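Local coordinates for protein type 3 secretion system pilotin (Salmonella typhimurium, PDB 6XFJ) that pilots the secretin InvG to its proper place in the outer membrane, supporting assembly of the type III secretion system that injects effector proteins into host cells, at the interface of chains A and B. Coordinates in Å, arbitrary orientation; residue numbers count along the deposited sequence, not the author numbering. Chains: chain A/B, Type 3 secretion system pilotin.

Contact 1: the interface of chains A and B. Residues chain A 8-9, 12, 16; chain B 30-31, 34-35.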
loop_
_atom_site.group_PDB
_atom_site.type_symbol
_atom_site.label_atom_id
_atom_site.label_comp_id
_atom_site.label_asym_id
_atom_site.label_seq_id
_atom_site.Cartn_x
_atom_site.Cartn_y
_atom_site.Cartn_z
ATOM N N ALA A 8 -2.204 1.179 19.712
ATOM C CA ALA A 8 -1.999 0.661 18.347
ATOM C C ALA A 8 -2.600 1.671 17.377
ATOM O O ALA A 8 -1.968 1.900 16.350
ATOM C CB ALA A 8 -2.664 -0.693 18.185
ATOM N N SER A 9 -3.734 2.294 17.669
ATOM C CA SER A 9 -4.368 3.257 16.738
ATOM C C SER A 9 -3.462 4.484 16.546
ATOM O O SER A 9 -3.352 5.007 15.431
ATOM C CB SER A 9 -5.732 3.695 17.199
ATOM O OG SER A 9 -5.667 4.158 18.538
ATOM N N SER A 12 -0.557 3.467 14.372
ATOM C CA SER A 12 -1.107 3.168 13.025
ATOM C C SER A 12 -1.323 4.471 12.252
ATOM O O SER A 12 -1.029 4.552 11.021
ATOM C CB SER A 12 -2.406 2.435 13.118
ATOM O OG SER A 12 -2.180 1.181 13.692
ATOM N N SER A 16 0.655 5.490 8.898
ATOM C CA SER A 16 -0.140 5.693 7.669
ATOM C C SER A 16 0.102 7.112 7.133
ATOM O O SER A 16 0.182 7.274 5.928
ATOM C CB SER A 16 -1.605 5.420 7.941
ATOM O OG SER A 16 -1.864 4.056 8.335
ATOM N N ALA B 30 -1.693 -1.051 8.805
ATOM C CA ALA B 30 -0.902 -0.495 9.903
ATOM C C ALA B 30 -1.440 -0.972 11.237
ATOM O O ALA B 30 -0.652 -1.394 12.103
ATOM C CB ALA B 30 -0.878 1.013 9.826
ATOM N N LEU B 31 -2.757 -0.924 11.423
ATOM C CA LEU B 31 -3.351 -1.391 12.697
ATOM C C LEU B 31 -3.003 -2.876 12.884
ATOM O O LEU B 31 -2.623 -3.266 14.020
ATOM C CB LEU B 31 -4.856 -1.142 12.690
ATOM C CG LEU B 31 -5.536 -1.539 13.984
ATOM C CD1 LEU B 31 -5.008 -0.780 15.171
ATOM C CD2 LEU B 31 -7.028 -1.314 13.888
ATOM N N PHE B 34 0.590 -3.244 14.175
ATOM C CA PHE B 34 0.812 -2.817 15.581
ATOM C C PHE B 34 0.113 -3.762 16.554
ATOM O O PHE B 34 0.684 -4.054 17.579
ATOM C CB PHE B 34 0.459 -1.344 15.762
ATOM C CG PHE B 34 1.559 -0.485 15.199
ATOM C CD1 PHE B 34 2.802 -0.435 15.817
ATOM C CD2 PHE B 34 1.391 0.192 14.004
ATOM C CE1 PHE B 34 3.839 0.327 15.284
ATOM C CE2 PHE B 34 2.441 0.902 13.464
ATOM C CZ PHE B 34 3.649 0.954 14.094
ATOM N N GLN B 35 -1.036 -4.310 16.161
ATOM C CA GLN B 35 -1.724 -5.306 17.028
ATOM C C GLN B 35 -0.839 -6.546 17.181
ATOM O O GLN B 35 -0.866 -7.156 18.271
ATOM C CB GLN B 35 -3.114 -5.645 16.491
ATOM C CG GLN B 35 -4.054 -4.454 16.598
ATOM C CD GLN B 35 -5.387 -4.699 15.925
ATOM O OE1 GLN B 35 -5.481 -5.471 14.971
ATOM N NE2 GLN B 35 -6.434 -4.032 16.403
#
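A:Ala8 and A:Ser12 pack on B:Ala30, B:Leu31 and B:Phe34 in a helix-on-helix interface that helps hold together the homodimer of InvH, the pilotin lipoprotein, seen here as its C-terminal part. Small residues of helix 8-22 probably let it lie close to helix 25-36 of the partner. The methyl CB of A:Ala8 rests 3.8 Å from CD1, one branch tip of B:Leu31, and 4.0 Å from CB of B:Phe34, so it is lodged between two larger side chains. With CG opposite the backbone N (chi1 -178°), a chi2 of 60° turns the CD1 branch of B:Leu31 toward that methyl. One turn on, the hydroxyl OG of A:Ser12 comes down over the peptide joining B:Ala30 and B:Leu31. It sits 3.1 Å from N of B:Leu31, but the N-H points away from it along its own helix, which makes this close packing rather than a bond. The hydroxyl is instead given to its own helix: OG donates to the carbonyl O of A:Ala8 at 2.8 Å, arriving from above the carbonyl plane, 43° out of it. A:Ser16 repeats the pattern with a bond to O of A:Ser12, and OG of A:Ser16 lies 3.5 Å from the methyl CB of B:Ala30.

Contact 2: the interface of chains A and B. Residues chain A 26, 54, 67-68; chain B 15-16, 19, 26.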
loop_
_atom_site.group_PDB
_atom_site.type_symbol
_atom_site.label_atom_id
_atom_site.label_comp_id
_atom_site.label_asym_id
_atom_site.label_seq_id
_atom_site.Cartn_x
_atom_site.Cartn_y
_atom_site.Cartn_z
ATOM N N THR A 26 1.251 5.189 -2.132
ATOM C CA THR A 26 0.138 4.607 -2.904
ATOM C C THR A 26 -0.079 5.353 -4.221
ATOM O O THR A 26 -0.272 4.685 -5.274
ATOM C CB THR A 26 -1.124 4.587 -2.032
ATOM O OG1 THR A 26 -0.912 3.629 -0.990
ATOM C CG2 THR A 26 -2.387 4.194 -2.766
ATOM N N PHE A 54 -10.449 -4.895 -9.621
ATOM C CA PHE A 54 -9.659 -4.369 -8.498
ATOM C C PHE A 54 -10.516 -4.369 -7.225
ATOM O O PHE A 54 -10.051 -4.737 -6.204
ATOM C CB PHE A 54 -9.156 -2.988 -8.927
ATOM C CG PHE A 54 -8.406 -2.149 -7.927
ATOM C CD1 PHE A 54 -7.254 -2.621 -7.323
ATOM C CD2 PHE A 54 -8.887 -0.890 -7.619
ATOM C CE1 PHE A 54 -6.526 -1.781 -6.479
ATOM C CE2 PHE A 54 -8.135 -0.051 -6.797
ATOM C CZ PHE A 54 -7.026 -0.542 -6.182
ATOM N N SER A 67 -0.173 -4.232 -1.441
ATOM C CA SER A 67 -0.098 -2.803 -1.819
ATOM C C SER A 67 -1.046 -2.519 -2.951
ATOM O O SER A 67 -1.586 -3.441 -3.625
ATOM C CB SER A 67 1.284 -2.375 -2.248
ATOM O OG SER A 67 1.573 -3.054 -3.462
ATOM N N ILE A 68 -1.255 -1.247 -3.286
ATOM C CA ILE A 68 -2.087 -0.917 -4.442
ATOM C C ILE A 68 -1.438 -1.446 -5.728
ATOM O O ILE A 68 -2.098 -1.875 -6.634
ATOM C CB ILE A 68 -2.415 0.569 -4.524
ATOM C CG1 ILE A 68 -3.585 0.785 -5.454
ATOM C CG2 ILE A 68 -1.214 1.407 -4.975
ATOM C CD1 ILE A 68 -4.145 2.175 -5.517
ATOM N N SER B 15 -8.026 5.060 -8.575
ATOM C CA SER B 15 -7.639 3.780 -7.951
ATOM C C SER B 15 -7.170 4.038 -6.520
ATOM O O SER B 15 -7.499 3.262 -5.614
ATOM C CB SER B 15 -6.651 3.014 -8.793
ATOM O OG SER B 15 -5.445 3.735 -8.956
ATOM N N SER B 16 -6.391 5.105 -6.304
ATOM C CA SER B 16 -5.867 5.401 -4.956
ATOM C C SER B 16 -7.046 5.742 -4.041
ATOM O O SER B 16 -7.005 5.379 -2.861
ATOM C CB SER B 16 -4.831 6.494 -4.925
ATOM O OG SER B 16 -3.663 6.171 -5.691
ATOM N N PHE B 19 -8.552 2.483 -2.955
ATOM C CA PHE B 19 -7.698 1.713 -2.044
ATOM C C PHE B 19 -7.675 2.393 -0.668
ATOM O O PHE B 19 -7.691 1.742 0.383
ATOM C CB PHE B 19 -6.289 1.689 -2.639
ATOM C CG PHE B 19 -5.318 0.819 -1.900
ATOM C CD1 PHE B 19 -4.427 1.359 -0.971
ATOM C CD2 PHE B 19 -5.216 -0.543 -2.175
ATOM C CE1 PHE B 19 -3.489 0.566 -0.360
ATOM C CE2 PHE B 19 -4.281 -1.338 -1.538
ATOM C CZ PHE B 19 -3.425 -0.788 -0.603
ATOM N N THR B 26 -4.516 0.954 3.798
ATOM C CA THR B 26 -3.271 1.326 4.497
ATOM C C THR B 26 -3.499 1.383 6.018
ATOM O O THR B 26 -2.721 0.825 6.764
ATOM C CB THR B 26 -2.715 2.614 3.892
ATOM O OG1 THR B 26 -2.323 2.242 2.566
ATOM C CG2 THR B 26 -1.520 3.175 4.638
#
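A:Ile68 lies across the ring of B:Phe19, and this pair forms the apolar centre of the patch. CB of A:Ile68 stands over the middle of the ring, 3.8 Å from its centroid, in a CH-pi contact. With CG1 opposite the backbone N (chi1 -163°) and the chain straight beyond it, CD1 runs on past the ring to within 3.6 Å of CB of B:Phe19. The same methyl packs on the partner's backbone, 3.7 Å from CA of B:Ser16. At the other end of the ring, CZ lies 3.5 Å from the backbone N of A:Ile68, so the aromatic surface also receives the first turn of a helix, whose positive end might favour it. A:Thr26 packs on the rim, its methyl CG2 3.9 Å from CD1 of B:Phe19 and its hydroxyl OG1 beside CE1. Farther out, the ring of A:Phe54 presents its edge, in plane, to the carbonyl O of B:Ser15, 3.6 Å from CE2. Toward the polar rim, the hydroxyl OG of B:Ser16 lies beside A:Thr26, 3.8 Å from CG2. Near the two-fold the side chains of A:Thr26 and B:Thr26 pass in opposite senses, their OG1 atoms 4.1 Å apart. Helix 8-22 of chain B is received by helices 25-36, 44-59 and 68-81 of chain A.

Contact 3: the interface of chains A and B. Residues chain A 11-12, 15; chain B 30, 34, 47, 51, 72.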
loop_
_atom_site.group_PDB
_atom_site.type_symbol
_atom_site.label_atom_id
_atom_site.label_comp_id
_atom_site.label_asym_id
_atom_site.label_seq_id
_atom_site.Cartn_x
_atom_site.Cartn_y
_atom_site.Cartn_z
ATOM N N ASN A 11 -0.070 4.689 16.773
ATOM C CA ASN A 11 1.104 4.299 15.970
ATOM C C ASN A 11 0.646 4.043 14.537
ATOM O O ASN A 11 1.402 4.341 13.565
ATOM C CB ASN A 11 1.789 3.060 16.551
ATOM C CG ASN A 11 2.570 3.368 17.806
ATOM O OD1 ASN A 11 2.613 4.502 18.239
ATOM N ND2 ASN A 11 3.262 2.389 18.336
ATOM N N SER A 12 -0.557 3.467 14.372
ATOM C CA SER A 12 -1.107 3.168 13.025
ATOM C C SER A 12 -1.323 4.471 12.252
ATOM O O SER A 12 -1.029 4.552 11.021
ATOM C CB SER A 12 -2.406 2.435 13.118
ATOM O OG SER A 12 -2.180 1.181 13.692
ATOM N N SER A 15 2.103 6.090 11.270
ATOM C CA SER A 15 2.730 5.293 10.183
ATOM C C SER A 15 1.989 5.519 8.866
ATOM O O SER A 15 2.608 5.688 7.829
ATOM C CB SER A 15 2.783 3.827 10.521
ATOM O OG SER A 15 3.499 3.624 11.704
ATOM N N ALA B 30 -1.693 -1.051 8.805
ATOM C CA ALA B 30 -0.902 -0.495 9.903
ATOM C C ALA B 30 -1.440 -0.972 11.237
ATOM O O ALA B 30 -0.652 -1.394 12.103
ATOM C CB ALA B 30 -0.878 1.013 9.826
ATOM N N PHE B 34 0.590 -3.244 14.175
ATOM C CA PHE B 34 0.812 -2.817 15.581
ATOM C C PHE B 34 0.113 -3.762 16.554
ATOM O O PHE B 34 0.684 -4.054 17.579
ATOM C CB PHE B 34 0.459 -1.344 15.762
ATOM C CG PHE B 34 1.559 -0.485 15.199
ATOM C CD1 PHE B 34 2.802 -0.435 15.817
ATOM C CD2 PHE B 34 1.391 0.192 14.004
ATOM C CE1 PHE B 34 3.839 0.327 15.284
ATOM C CE2 PHE B 34 2.441 0.902 13.464
ATOM C CZ PHE B 34 3.649 0.954 14.094
ATOM N N GLU B 47 9.578 2.494 19.280
ATOM C CA GLU B 47 8.738 3.044 18.196
ATOM C C GLU B 47 9.533 4.063 17.398
ATOM O O GLU B 47 9.402 4.101 16.190
ATOM C CB GLU B 47 7.456 3.643 18.760
ATOM C CG GLU B 47 6.546 4.242 17.713
ATOM C CD GLU B 47 6.018 3.256 16.656
ATOM O OE1 GLU B 47 6.293 2.067 16.763
ATOM O OE2 GLU B 47 5.307 3.697 15.704
ATOM N N MET B 51 10.183 3.801 13.443
ATOM C CA MET B 51 9.843 4.878 12.495
ATOM C C MET B 51 11.115 5.302 11.707
ATOM O O MET B 51 11.030 5.543 10.494
ATOM C CB MET B 51 9.193 6.084 13.181
ATOM C CG MET B 51 7.807 5.805 13.688
ATOM S SD MET B 51 6.640 5.292 12.391
ATOM C CE MET B 51 6.748 3.496 12.501
ATOM N N LEU B 72 6.479 -1.851 7.147
ATOM C CA LEU B 72 6.590 -1.904 8.629
ATOM C C LEU B 72 7.300 -3.189 9.053
ATOM O O LEU B 72 8.132 -3.192 9.927
ATOM C CB LEU B 72 5.225 -1.742 9.289
ATOM C CG LEU B 72 4.611 -0.355 9.263
ATOM C CD1 LEU B 72 3.162 -0.377 9.633
ATOM C CD2 LEU B 72 5.381 0.604 10.198
#
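Stacking dominates where A:Asn11 meets B:Phe34 and B:Glu47, on the face of pilotin helix 8-22 that lies against the partner's helical bundle. CB of A:Asn11 is centred over the ring of B:Phe34, 3.5 Å from its centroid, a CH-pi contact made by the methylene. Its amide stays above the same face, ND2 over the CD1-CE1 rim, and lies flat against the carboxylate of B:Glu47, which approaches from the opposite direction. The two planes are 5° apart, with ND2 of A:Asn11 3.3 Å from the carboxylate carbon CD of B:Glu47. This is face-to-face packing, with the amide N above the carboxylate rather than directed at one of its oxygens. A bend in the glutamate chain (chi2 62°) brings the group over the amide. Among polar interactions, the hydroxyl of A:Ser15 is kept within its own helix: OG donates to the carbonyl O of A:Asn11 at 2.9 Å, tilted 30° from the carbonyl plane. Van der Waals contacts surround the same hydroxyl. CE2 at the rim of B:Phe34 lies 3.4 Å from OG, and the methyl CE of B:Met51 reaches to 3.3 Å from it. CD2 of B:Leu72 adds a more distant contact, 3.9 Å from OG, approaching from helix 68-80.

Contact 4: the interface of chains A and B. Residues chain A 67, 69-70; chain B 65.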
loop_
_atom_site.group_PDB
_atom_site.type_symbol
_atom_site.label_atom_id
_atom_site.label_comp_id
_atom_site.label_asym_id
_atom_site.label_seq_id
_atom_site.Cartn_x
_atom_site.Cartn_y
_atom_site.Cartn_z
ATOM N N SER A 67 -0.173 -4.232 -1.441
ATOM C CA SER A 67 -0.098 -2.803 -1.819
ATOM C C SER A 67 -1.046 -2.519 -2.951
ATOM O O SER A 67 -1.586 -3.441 -3.625
ATOM C CB SER A 67 1.284 -2.375 -2.248
ATOM O OG SER A 67 1.573 -3.054 -3.462
ATOM N N TYR A 69 -0.092 -1.421 -5.817
ATOM C CA TYR A 69 0.552 -1.979 -7.014
ATOM C C TYR A 69 0.243 -3.451 -7.171
ATOM O O TYR A 69 -0.063 -3.904 -8.232
ATOM C CB TYR A 69 2.056 -1.667 -6.952
ATOM C CG TYR A 69 2.794 -2.156 -8.156
ATOM C CD1 TYR A 69 2.903 -1.348 -9.279
ATOM C CD2 TYR A 69 3.467 -3.352 -8.175
ATOM C CE1 TYR A 69 3.545 -1.763 -10.435
ATOM C CE2 TYR A 69 4.135 -3.788 -9.312
ATOM C CZ TYR A 69 4.187 -2.989 -10.438
ATOM O OH TYR A 69 4.873 -3.410 -11.557
ATOM N N GLN A 70 0.434 -4.167 -6.078
ATOM C CA GLN A 70 0.277 -5.653 -6.131
ATOM C C GLN A 70 -1.189 -6.031 -6.426
ATOM O O GLN A 70 -1.446 -6.971 -7.193
ATOM C CB GLN A 70 0.681 -6.297 -4.816
ATOM C CG GLN A 70 2.182 -6.133 -4.528
ATOM C CD GLN A 70 2.546 -6.178 -3.061
ATOM O OE1 GLN A 70 1.717 -6.239 -2.154
ATOM N NE2 GLN A 70 3.848 -6.056 -2.791
ATOM N N ASN B 65 7.219 -0.681 -4.397
ATOM C CA ASN B 65 5.868 -1.252 -4.678
ATOM C C ASN B 65 5.291 -2.078 -3.522
ATOM O O ASN B 65 4.274 -2.720 -3.715
ATOM C CB ASN B 65 5.958 -2.068 -5.960
ATOM C CG ASN B 65 6.080 -1.170 -7.169
ATOM O OD1 ASN B 65 5.583 -0.028 -7.151
ATOM N ND2 ASN B 65 6.723 -1.693 -8.177
#
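B:Asn65 reaches over the ring of A:Tyr69, and its side chain can be followed outward atom by atom. CB comes first, lying 3.6 Å from CD2 of A:Tyr69 near one edge of the ring. Next, the amide carbon CG settles 3.5 Å from the same CD2. There the amide divides: OD1 lies above the root of the ring, 3.6 Å from CG of A:Tyr69, while ND2 continues over the centre, 3.4 Å above the ring plane. Amide and ring planes are only 4° apart, so the contact is a flat stack and the N-H groups are not aimed into the ring. The tyrosine presents this face because its CG is opposite the backbone N (chi1 -178°) and the ring stands nearly perpendicular beyond it. The backbone supplies the polar half: the carbonyl O of B:Asn65 accepts a hydrogen bond of 2.7 Å from the hydroxyl OG of A:Ser67, tilted 28° from the carbonyl plane. That hydroxyl also accepts from N of A:Gln70 at 3.1 Å. In return, OE1 of A:Gln70 takes the N-H of A:Ser67 at 2.8 Å, completing a helix-capping box. The reciprocal bonds fix the serine at the start of helix 68-81, ready to hold the partner's loop. The site thus joins the cap of one subunit's helix to the loop of the other, helping to set how the two pilotin chains meet.

Contacts 1 and 3 are neighbouring parts of one helix-helix contact, about 5 Å apart between the centres of their C-alpha atoms, and share A:Ser12, B:Ala30 and B:Phe34. Contacts 2 and 4, about 7 Å apart, meet at A:Ser67, whose backbone packs in one and whose hydroxyl bonds in the other. Between the pairs the C-alpha centres are about 18 to 19 Å apart. Helix 8-22 links them: the A copy serves contacts 1 and 3, the B copy contact 2. Because the two-fold repeats every contact with chains exchanged, each subunit gives this helix and receives its partner's, a reciprocal embrace that spreads the dimer interface.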